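PDB 6VOW: multicopper oxidase from Pseudomonas thermotolerans, which probably oxidises phenolic or similar substrates at a copper site and passes the electrons to a copper cluster that reduces dioxygen to water, as laccases do. Local coordinates for residues 143-147 with 148-152; 212-216 with 217-221; 234-237 with 238-241; 244-248 with 249-253; 273-276 with 277-281. All blocks are in the same frame, centred on the assembly; numbering follows the deposited sequence.

Contact 1: residues 143-147 with 148-152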
# COMPACT_ATOMS: atom_id res chain seq x y z
N SER A 143 -1.27 12.65 9.98
CA SER A 143 -2.07 13.80 9.60
C SER A 143 -2.30 13.93 8.06
O SER A 143 -3.45 14.10 7.56
CB SER A 143 -1.37 15.07 10.17
OG SER A 143 -2.16 16.17 9.80
N GLN A 144 -1.23 13.88 7.31
CA GLN A 144 -1.31 14.12 5.84
C GLN A 144 -1.97 12.95 5.12
O GLN A 144 -2.84 13.16 4.30
CB GLN A 144 0.04 14.48 5.27
CG GLN A 144 0.64 15.81 5.70
CD GLN A 144 1.89 16.27 4.93
OE1 GLN A 144 2.41 17.34 5.20
NE2 GLN A 144 2.38 15.49 4.02
N LEU A 145 -1.61 11.72 5.45
CA LEU A 145 -2.35 10.56 4.94
C LEU A 145 -3.76 10.57 5.45
O LEU A 145 -4.68 10.34 4.69
CB LEU A 145 -1.72 9.21 5.33
CG LEU A 145 -0.50 8.74 4.52
CD1 LEU A 145 0.78 9.32 5.05
CD2 LEU A 145 -0.31 7.25 4.56
N GLY A 146 -3.90 10.84 6.75
CA GLY A 146 -5.20 10.91 7.35
C GLY A 146 -6.14 11.86 6.67
O GLY A 146 -7.35 11.59 6.56
N ARG A 147 -5.62 13.00 6.24
CA ARG A 147 -6.49 13.97 5.60
C ARG A 147 -6.78 13.72 4.15
O ARG A 147 -7.48 14.49 3.54
CB ARG A 147 -5.89 15.37 5.72
CG ARG A 147 -6.39 16.10 6.93
CD ARG A 147 -6.44 17.61 6.72
NE ARG A 147 -6.21 18.18 8.03
CZ ARG A 147 -5.03 18.14 8.64
NH1 ARG A 147 -3.95 17.60 8.03
NH2 ARG A 147 -4.94 18.57 9.85
N GLY A 148 -6.22 12.69 3.55
CA GLY A 148 -6.57 12.43 2.18
C GLY A 148 -5.41 12.22 1.27
O GLY A 148 -5.65 11.88 0.16
N LEU A 149 -4.18 12.44 1.71
CA LEU A 149 -3.03 12.39 0.79
C LEU A 149 -2.59 10.99 0.60
O LEU A 149 -1.58 10.60 1.15
CB LEU A 149 -1.86 13.30 1.24
CG LEU A 149 -2.26 14.77 1.13
CD1 LEU A 149 -1.39 15.57 2.07
CD2 LEU A 149 -2.29 15.39 -0.27
N VAL A 150 -3.35 10.29 -0.27
CA VAL A 150 -3.09 8.94 -0.67
C VAL A 150 -3.65 8.72 -2.06
O VAL A 150 -4.75 9.26 -2.39
CB VAL A 150 -3.69 7.89 0.23
CG1 VAL A 150 -3.15 7.94 1.60
CG2 VAL A 150 -5.16 7.92 0.23
N GLY A 151 -2.93 7.96 -2.85
CA GLY A 151 -3.46 7.66 -4.20
C GLY A 151 -3.01 6.33 -4.75
O GLY A 151 -1.98 5.82 -4.32
N PRO A 152 -3.72 5.77 -5.72
CA PRO A 152 -3.27 4.56 -6.41
C PRO A 152 -2.29 4.85 -7.57
O PRO A 152 -2.48 5.88 -8.28
CB PRO A 152 -4.60 3.96 -6.98
CG PRO A 152 -5.57 5.05 -7.01
CD PRO A 152 -4.93 6.28 -6.33
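Leu149 lies obliquely against Gln144, its CD1 resting 3.7 Å from Gln144 CB, while CB of Leu149 sits 3.2 Å from the Gln144 carbonyl O. With CG of Leu149 beside the backbone N (chi1 -68°), the branch folds back over the last turn of the helix instead of following the chain away from it. One residue further on, Val150 meets Leu145 at about a right angle: Val150 CG1 approaches Leu145 CG at 4.0 Å and also touches the CD2 branch. The two pairs are joined by the reversal of the backbone at Gly148, which closes helix 141-146 with a Schellman motif. Its two bonds run from Leu149 N back to Gln144 O at 3.0 Å, and from Gly148 N to Leu145 O, also at 3.0 Å. Gly148 has phi 130°, where a CB would run into the carbonyl O of Arg147. Leu149 is the centre of an inverse gamma turn from which the chain enters strand 151-156, and its carbonyl O is buried without a polar partner. Arg147 bends its chain so that NH1 donates to Ser143 OG at 2.9 Å, with the hydroxyl tilted from the guanidinium plane, and the same residue makes a cation-pi contact with Trp60. Trp60 and Tyr62 cover Leu149. Leu145 packs onto Trp134 and the copper-cluster ligand His136, its side chain about 6 Å from the bound Cu-O-Cu unit.

Contact 2: residues 212-216 with 217-221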
# COMPACT_ATOMS: atom_id res chain seq x y z
N GLU A 212 -20.60 -0.84 -11.27
CA GLU A 212 -21.10 -1.62 -12.37
C GLU A 212 -19.95 -2.36 -13.07
O GLU A 212 -18.86 -1.80 -13.28
CB GLU A 212 -21.96 -0.75 -13.33
CG GLU A 212 -23.36 -0.43 -12.74
CD GLU A 212 -24.29 0.40 -13.65
OE1 GLU A 212 -24.05 0.47 -14.88
OE2 GLU A 212 -25.29 0.99 -13.15
N LEU A 213 -20.19 -3.64 -13.37
CA LEU A 213 -19.26 -4.51 -14.07
C LEU A 213 -20.05 -5.33 -15.13
O LEU A 213 -21.20 -5.70 -14.87
CB LEU A 213 -18.62 -5.48 -13.07
CG LEU A 213 -17.73 -4.95 -11.97
CD1 LEU A 213 -17.38 -6.07 -11.06
CD2 LEU A 213 -16.45 -4.37 -12.58
N PRO A 214 -19.42 -5.65 -16.30
CA PRO A 214 -20.10 -6.42 -17.37
C PRO A 214 -20.27 -7.92 -17.10
O PRO A 214 -19.28 -8.61 -16.75
CB PRO A 214 -19.20 -6.21 -18.59
CG PRO A 214 -17.88 -5.86 -18.06
CD PRO A 214 -18.07 -5.22 -16.72
N ALA A 215 -21.50 -8.42 -17.30
CA ALA A 215 -21.84 -9.81 -16.96
C ALA A 215 -21.05 -10.83 -17.73
O ALA A 215 -20.69 -10.63 -18.84
CB ALA A 215 -23.31 -10.09 -17.18
N GLY A 216 -20.76 -11.94 -17.11
CA GLY A 216 -20.08 -12.97 -17.74
C GLY A 216 -18.60 -12.69 -17.80
O GLY A 216 -17.83 -13.64 -17.92
N GLN A 217 -18.16 -11.44 -17.66
CA GLN A 217 -16.75 -11.14 -17.99
C GLN A 217 -15.82 -11.43 -16.79
O GLN A 217 -16.29 -11.46 -15.64
CB GLN A 217 -16.69 -9.69 -18.48
CG GLN A 217 -15.72 -9.40 -19.62
CD GLN A 217 -16.29 -9.53 -20.98
OE1 GLN A 217 -16.15 -8.62 -21.83
NE2 GLN A 217 -16.92 -10.64 -21.22
N VAL A 218 -14.52 -11.69 -16.99
CA VAL A 218 -13.57 -11.69 -15.86
C VAL A 218 -12.94 -10.29 -15.67
O VAL A 218 -12.41 -9.70 -16.57
CB VAL A 218 -12.49 -12.79 -15.99
CG1 VAL A 218 -11.37 -12.65 -14.99
CG2 VAL A 218 -13.10 -14.17 -15.81
N VAL A 219 -13.04 -9.75 -14.45
CA VAL A 219 -12.66 -8.40 -14.21
C VAL A 219 -11.57 -8.42 -13.22
O VAL A 219 -11.67 -9.10 -12.28
CB VAL A 219 -13.78 -7.54 -13.65
CG1 VAL A 219 -13.21 -6.17 -13.32
CG2 VAL A 219 -14.94 -7.44 -14.66
N ARG A 220 -10.52 -7.67 -13.46
CA ARG A 220 -9.42 -7.51 -12.52
C ARG A 220 -9.73 -6.33 -11.63
O ARG A 220 -9.75 -5.17 -12.09
CB ARG A 220 -8.22 -7.16 -13.31
CG ARG A 220 -7.03 -6.83 -12.49
CD ARG A 220 -5.97 -6.41 -13.45
NE ARG A 220 -4.66 -6.50 -12.85
CZ ARG A 220 -3.55 -6.50 -13.56
NH1 ARG A 220 -3.64 -6.46 -14.90
NH2 ARG A 220 -2.36 -6.57 -12.96
N LEU A 221 -10.00 -6.62 -10.37
CA LEU A 221 -10.29 -5.60 -9.38
C LEU A 221 -9.00 -5.32 -8.70
O LEU A 221 -8.37 -6.21 -8.10
CB LEU A 221 -11.29 -6.11 -8.31
CG LEU A 221 -12.65 -6.57 -8.73
CD1 LEU A 221 -13.45 -6.95 -7.50
CD2 LEU A 221 -13.28 -5.44 -9.47
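The puckered ring of Pro214 meets Gln217 and Val219 with different atoms: CG touches Gln217 CB at 4.0 Å, and CD comes within 4.4 Å of Val219 CG2. The proline ring and the glutamine chain cross at about a right angle. The peptide carbonyl of Pro214 receives Gln217 N, with 3.2 Å between N and O. That bond closes a type II turn from Pro214 to Gln217, with Gly216 in its third position at a positive phi of 79°; a CB there would be jammed against the carbonyl O of Ala215. Gln217 bends its chain at chi2 (91°), and its amide is held by residues beyond the turn: OE1 accepts from His165 NE2, and NE2 makes a weak bond to Ala301 O. Below the turn the contact is purely apolar. Leu213 CD2 lies obliquely across Val219, 3.8 Å from CG1 and 4.0 Å from CG2, so one methyl fits against both valine branches. The other leucine methyl, CD1, reaches Leu221 CD2 at 4.4 Å. Leu167 and Leu293 pack against Leu213 and Leu221 and extend this apolar layer. Strands 212-214 and 218-221 run 8.0 Å apart at their closest and share no ladder of backbone bonds, because strand 218-225 belongs to the six-stranded sheet and strand 210-214 to the facing sheet, beside strand 288-296. The turn is thus a beta arch that carries the chain from one sheet to the other of a beta sandwich, as expected of a cupredoxin-type domain in a multicopper oxidase.

Contact 3: residues 234-237 with 238-241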
# COMPACT_ATOMS: atom_id res chain seq x y z
N LEU A 234 -11.33 -8.81 3.74
CA LEU A 234 -12.10 -8.79 2.47
C LEU A 234 -12.65 -10.12 2.15
O LEU A 234 -11.97 -11.14 2.23
CB LEU A 234 -11.19 -8.37 1.29
CG LEU A 234 -10.61 -6.96 1.19
CD1 LEU A 234 -9.79 -6.86 -0.09
CD2 LEU A 234 -11.68 -5.90 1.20
N ASN A 235 -13.87 -10.13 1.72
CA ASN A 235 -14.55 -11.36 1.40
C ASN A 235 -15.57 -10.94 0.40
O ASN A 235 -15.94 -9.75 0.41
CB ASN A 235 -15.11 -12.05 2.67
CG ASN A 235 -16.12 -11.21 3.38
OD1 ASN A 235 -15.81 -10.43 4.29
ND2 ASN A 235 -17.36 -11.37 2.99
N LEU A 236 -15.92 -11.84 -0.52
CA LEU A 236 -16.90 -11.49 -1.62
C LEU A 236 -17.87 -12.67 -1.80
O LEU A 236 -17.71 -13.48 -2.71
CB LEU A 236 -16.14 -11.17 -2.91
CG LEU A 236 -16.69 -10.21 -3.97
CD1 LEU A 236 -15.82 -10.39 -5.22
CD2 LEU A 236 -18.15 -10.40 -4.29
N PRO A 237 -18.88 -12.79 -0.91
CA PRO A 237 -19.58 -14.07 -0.90
C PRO A 237 -20.30 -14.29 -2.16
O PRO A 237 -20.85 -13.35 -2.67
CB PRO A 237 -20.60 -13.93 0.25
CG PRO A 237 -20.29 -12.64 0.92
CD PRO A 237 -19.49 -11.81 -0.01
N GLY A 238 -20.28 -15.50 -2.68
CA GLY A 238 -21.05 -15.76 -3.93
C GLY A 238 -20.23 -15.79 -5.21
O GLY A 238 -20.40 -16.66 -6.03
N ALA A 239 -19.35 -14.83 -5.42
CA ALA A 239 -18.68 -14.68 -6.71
C ALA A 239 -17.51 -15.63 -6.73
O ALA A 239 -17.02 -16.01 -5.66
CB ALA A 239 -18.19 -13.27 -6.89
N GLU A 240 -17.09 -16.05 -7.92
CA GLU A 240 -15.82 -16.79 -8.10
C GLU A 240 -14.77 -15.74 -8.17
O GLU A 240 -14.80 -14.96 -9.11
CB GLU A 240 -15.70 -17.46 -9.46
CG GLU A 240 -16.25 -18.84 -9.59
CD GLU A 240 -15.80 -19.38 -10.91
OE1 GLU A 240 -16.34 -18.85 -11.92
OE2 GLU A 240 -14.86 -20.23 -10.91
N ALA A 241 -13.84 -15.75 -7.24
CA ALA A 241 -12.82 -14.70 -7.20
C ALA A 241 -11.46 -15.35 -6.99
O ALA A 241 -11.32 -16.30 -6.22
CB ALA A 241 -13.16 -13.65 -6.13
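Leu236 follows the end of strand 232-235 and meets Ala239 and Ala241. Its CG stands opposite the backbone N (chi1 -151°), which swings the isobutyl group alongside the returning chain. There both methyls face the same small partner: CD2 lies 3.9 Å from Ala239 CB and CD1 4.1 Å from it. CD1 also reaches on to Ala241 CB at 4.3 Å, so the fork of the leucine spans two alanines two residues apart. The carbonyl of Leu236 takes a weak bond from Ala239 N, 3.4 Å from O and with an N-H...O angle of 151°. Pro237 comes next, at the corner of the connection. It is followed by Gly238, which has phi 101°; a CB there would clash with the carbonyl O of Pro237. Pro237 and Gly238 are exposed, while Leu236 is buried between the sheets, where Leu281, Leu283 and Val272 close over it and Leu281 also covers Ala239. The connection is a beta arch from strand 232-235 to strand 240-246, which lie in different sheets of the beta sandwich.

Contact 4: residues 244-248 with 249-253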
# COMPACT_ATOMS: atom_id res chain seq x y z
N TYR A 244 -4.66 -12.92 -8.12
CA TYR A 244 -3.61 -13.00 -9.16
C TYR A 244 -2.33 -12.32 -8.80
O TYR A 244 -1.26 -12.58 -9.43
CB TYR A 244 -4.09 -12.39 -10.43
CG TYR A 244 -4.80 -13.35 -11.35
CD1 TYR A 244 -5.95 -13.99 -10.94
CD2 TYR A 244 -4.28 -13.67 -12.57
CE1 TYR A 244 -6.62 -14.88 -11.77
CE2 TYR A 244 -4.90 -14.55 -13.42
CZ TYR A 244 -6.07 -15.13 -13.03
OH TYR A 244 -6.63 -15.96 -13.89
N ALA A 245 -2.42 -11.39 -7.87
CA ALA A 245 -1.23 -10.71 -7.37
C ALA A 245 -1.46 -10.06 -6.04
O ALA A 245 -2.55 -9.55 -5.76
CB ALA A 245 -0.83 -9.61 -8.33
N LEU A 246 -0.37 -9.99 -5.29
CA LEU A 246 -0.36 -9.38 -3.92
C LEU A 246 0.77 -8.37 -3.78
O LEU A 246 2.00 -8.71 -4.00
CB LEU A 246 -0.21 -10.43 -2.87
CG LEU A 246 -0.93 -11.74 -3.01
CD1 LEU A 246 -0.41 -12.76 -1.95
CD2 LEU A 246 -2.43 -11.51 -2.95
N ASP A 247 0.35 -7.13 -3.46
CA ASP A 247 1.27 -6.05 -3.16
C ASP A 247 2.18 -5.86 -4.39
O ASP A 247 3.39 -5.79 -4.31
CB ASP A 247 2.03 -6.40 -1.87
CG ASP A 247 1.07 -6.84 -0.73
OD1 ASP A 247 0.11 -6.14 -0.45
OD2 ASP A 247 1.22 -7.94 -0.18
N GLY A 248 1.52 -5.78 -5.54
CA GLY A 248 2.17 -5.52 -6.86
C GLY A 248 3.03 -6.64 -7.45
O GLY A 248 3.87 -6.40 -8.32
N HIS A 249 2.86 -7.88 -6.97
CA HIS A 249 3.65 -9.00 -7.48
C HIS A 249 2.82 -10.24 -7.74
O HIS A 249 2.10 -10.70 -6.86
CB HIS A 249 4.75 -9.31 -6.55
CG HIS A 249 5.71 -8.21 -6.46
ND1 HIS A 249 6.75 -8.05 -7.34
CD2 HIS A 249 5.71 -7.13 -5.67
CE1 HIS A 249 7.40 -6.94 -7.03
NE2 HIS A 249 6.78 -6.36 -6.02
N PRO A 250 2.85 -10.73 -8.98
CA PRO A 250 2.01 -11.84 -9.39
C PRO A 250 2.13 -13.11 -8.58
O PRO A 250 3.18 -13.35 -8.02
CB PRO A 250 2.53 -12.11 -10.79
CG PRO A 250 2.81 -10.69 -11.29
CD PRO A 250 3.55 -10.13 -10.14
N ILE A 251 1.08 -13.90 -8.46
CA ILE A 251 1.24 -15.20 -7.78
C ILE A 251 0.68 -16.21 -8.78
O ILE A 251 0.06 -15.83 -9.81
CB ILE A 251 0.48 -15.30 -6.39
CG1 ILE A 251 -1.00 -14.92 -6.57
CG2 ILE A 251 1.22 -14.48 -5.25
CD1 ILE A 251 -1.82 -14.92 -5.29
N GLU A 252 0.89 -17.50 -8.48
CA GLU A 252 0.06 -18.54 -9.05
C GLU A 252 -1.38 -18.22 -8.62
O GLU A 252 -1.68 -18.16 -7.41
CB GLU A 252 0.46 -19.95 -8.59
CG GLU A 252 -0.38 -21.09 -9.19
CD GLU A 252 -0.27 -21.15 -10.72
OE1 GLU A 252 0.81 -20.87 -11.30
OE2 GLU A 252 -1.30 -21.45 -11.34
N PRO A 253 -2.27 -17.98 -9.59
CA PRO A 253 -3.62 -17.68 -9.20
C PRO A 253 -4.25 -18.75 -8.31
O PRO A 253 -4.02 -19.91 -8.56
CB PRO A 253 -4.37 -17.51 -10.52
CG PRO A 253 -3.33 -17.27 -11.50
CD PRO A 253 -2.09 -17.92 -11.05
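Tyr244 O accepts Ile251 N from the returning strand at 2.9 Å, with an angle of 162° at the hydrogen, and is also approached by Pro250 CA at 3.4 Å, a CA-H...O contact. Further toward the turn Leu246 N donates to His249 O at 3.0 Å. The aromatic ring of Tyr244 is covered on one face by Pro253, whose CG sits 3.7 Å from the ring centroid in a CH-pi contact, 13° off the ring normal, with CB beside it over CE1. Phe163 meets the same tyrosine edge-to-face, and Tyr244 OH is hydrogen-bonded to Pro306 O. With an alanine here, the Pro253 ring would probably lose the flat surface it rests on and Pro306 O its hydroxyl partner. These strands form the beta hairpin 240-246 and 249-255, whose second member is the outermost strand of the six-stranded sheet; Ala245 and Pro250 are an antiparallel non-hydrogen-bonded pair with their side chains on the same face. Across the hairpin Ile251 lies obliquely over Leu246, its CD1 4.0 Å from Leu246 CG. CG1 of Ile251 takes the crowded position between backbone N and carbonyl carbon (chi1 53°), which brings it against the Tyr244 carbonyl. At the turn Asp247 and Gly248 both have positive phi. The imidazole of His249 has Gly248 O over one face, while Asp247 O approaches its edge, 3.0 Å from CD2. The Asp247 carboxylate is held by Thr412 OG1 and by Arg267 N.

Contact 5: residues 273-276 with 277-281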
# COMPACT_ATOMS: atom_id res chain seq x y z
N ARG A 273 -15.19 -13.40 -11.62
CA ARG A 273 -16.18 -13.71 -12.64
C ARG A 273 -17.42 -13.02 -12.25
O ARG A 273 -18.01 -13.32 -11.20
CB ARG A 273 -16.46 -15.17 -12.77
CG ARG A 273 -17.62 -15.48 -13.82
CD ARG A 273 -17.15 -15.20 -15.20
NE ARG A 273 -16.07 -16.12 -15.52
CZ ARG A 273 -15.52 -16.27 -16.73
NH1 ARG A 273 -15.92 -15.58 -17.84
NH2 ARG A 273 -14.53 -17.13 -16.82
N VAL A 274 -17.82 -12.09 -13.10
CA VAL A 274 -19.00 -11.32 -12.86
C VAL A 274 -20.17 -12.22 -13.22
O VAL A 274 -20.23 -12.79 -14.32
CB VAL A 274 -19.01 -10.05 -13.72
CG1 VAL A 274 -20.26 -9.25 -13.49
CG2 VAL A 274 -17.81 -9.18 -13.42
N PRO A 275 -21.13 -12.35 -12.29
CA PRO A 275 -22.21 -13.24 -12.54
C PRO A 275 -23.12 -12.65 -13.57
O PRO A 275 -22.89 -11.58 -14.07
CB PRO A 275 -22.90 -13.36 -11.17
CG PRO A 275 -22.42 -12.22 -10.36
CD PRO A 275 -21.41 -11.47 -11.15
N GLU A 276 -24.11 -13.43 -13.94
CA GLU A 276 -25.11 -13.04 -14.91
C GLU A 276 -25.73 -11.73 -14.52
O GLU A 276 -25.73 -11.38 -13.35
CB GLU A 276 -26.16 -14.14 -15.04
CG GLU A 276 -26.80 -14.68 -13.76
CD GLU A 276 -27.95 -15.64 -14.07
OE1 GLU A 276 -27.87 -16.85 -13.70
OE2 GLU A 276 -28.93 -15.18 -14.70
N ALA A 277 -26.20 -10.99 -15.52
CA ALA A 277 -26.74 -9.62 -15.39
C ALA A 277 -27.80 -9.41 -14.32
O ALA A 277 -28.53 -10.35 -13.94
CB ALA A 277 -27.31 -9.17 -16.72
N GLY A 278 -27.90 -8.16 -13.84
CA GLY A 278 -28.73 -7.83 -12.70
C GLY A 278 -28.32 -8.43 -11.35
O GLY A 278 -28.86 -8.00 -10.35
N ARG A 279 -27.39 -9.38 -11.28
CA ARG A 279 -26.86 -9.85 -9.96
C ARG A 279 -26.00 -8.76 -9.35
O ARG A 279 -25.47 -7.88 -10.03
CB ARG A 279 -26.00 -11.13 -10.08
CG ARG A 279 -26.72 -12.36 -10.58
CD ARG A 279 -27.72 -12.94 -9.60
NE ARG A 279 -28.16 -14.28 -10.06
CZ ARG A 279 -27.68 -15.47 -9.65
NH1 ARG A 279 -26.70 -15.62 -8.74
NH2 ARG A 279 -28.20 -16.58 -10.18
N GLU A 280 -25.90 -8.84 -8.03
CA GLU A 280 -25.30 -7.78 -7.25
C GLU A 280 -24.60 -8.57 -6.19
O GLU A 280 -25.19 -9.47 -5.57
CB GLU A 280 -26.41 -6.91 -6.70
CG GLU A 280 -25.99 -5.86 -5.74
CD GLU A 280 -27.04 -5.51 -4.68
OE1 GLU A 280 -26.78 -5.64 -3.42
OE2 GLU A 280 -28.15 -5.07 -5.10
N LEU A 281 -23.31 -8.32 -6.08
CA LEU A 281 -22.50 -9.04 -5.13
C LEU A 281 -21.93 -8.04 -4.17
O LEU A 281 -21.59 -6.90 -4.58
CB LEU A 281 -21.33 -9.70 -5.83
CG LEU A 281 -21.52 -10.84 -6.83
CD1 LEU A 281 -22.95 -11.09 -7.22
CD2 LEU A 281 -20.63 -10.57 -8.05
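Arg279 leans back over Pro275 and Glu276. Its CB lies 3.8 Å from Pro275 CG, and the next atom, CG, comes 3.1 Å from the Glu276 carbonyl O. There the chain bends (chi2 -70°) and runs obliquely along the glutamate, with NE 4.0 Å from Glu276 CG, which sits over one face of the guanidinium. At the tip NH2 is 3.5 Å from Glu276 OE1. This salt bridge is one of charge alone, since the oxygen stands well out of the guanidinium plane and no N-H points at it. The backbone adds a weak bond, Arg279 N to Glu276 O at 3.3 Å. On the inner side both methyls of Leu281 press against CG and CD of the Pro275 ring, closer than usual van der Waals contact, though the unusual chi2 of Leu281 (10°) makes the exact tightness doubtful. An alanine in place of Leu281 would remove both methyls and is likely to open a gap beside the proline ring and next to Leu236 and Ala239. Glu276 to Arg279 form a type II turn with Gly278 at its third position, an exposed loop linking strand 267-273 of one sheet to strand 280-285 of the other in the beta sandwich.

Overall arrangement
The contacts follow one another in series along the chain. Contact 1 stands apart, its centre 25 to 33 Å from the others, beside the copper cluster and its ligands His136 and His138. Contacts 2, 3 and 5 gather at one end of the sandwich built from the six-stranded sheet and the sheet facing it, and each carries the chain between the two; this sandwich supplies none of the copper ligands, so the three connections shape a purely structural domain. Contacts 2 and 5, 8 Å apart between centres, touch through Gly216 and Val274; contacts 3 and 5 meet through Leu236 and Leu281. Contact 4 continues strand 240-246 from contact 3, bringing its hairpin turn back toward the copper side.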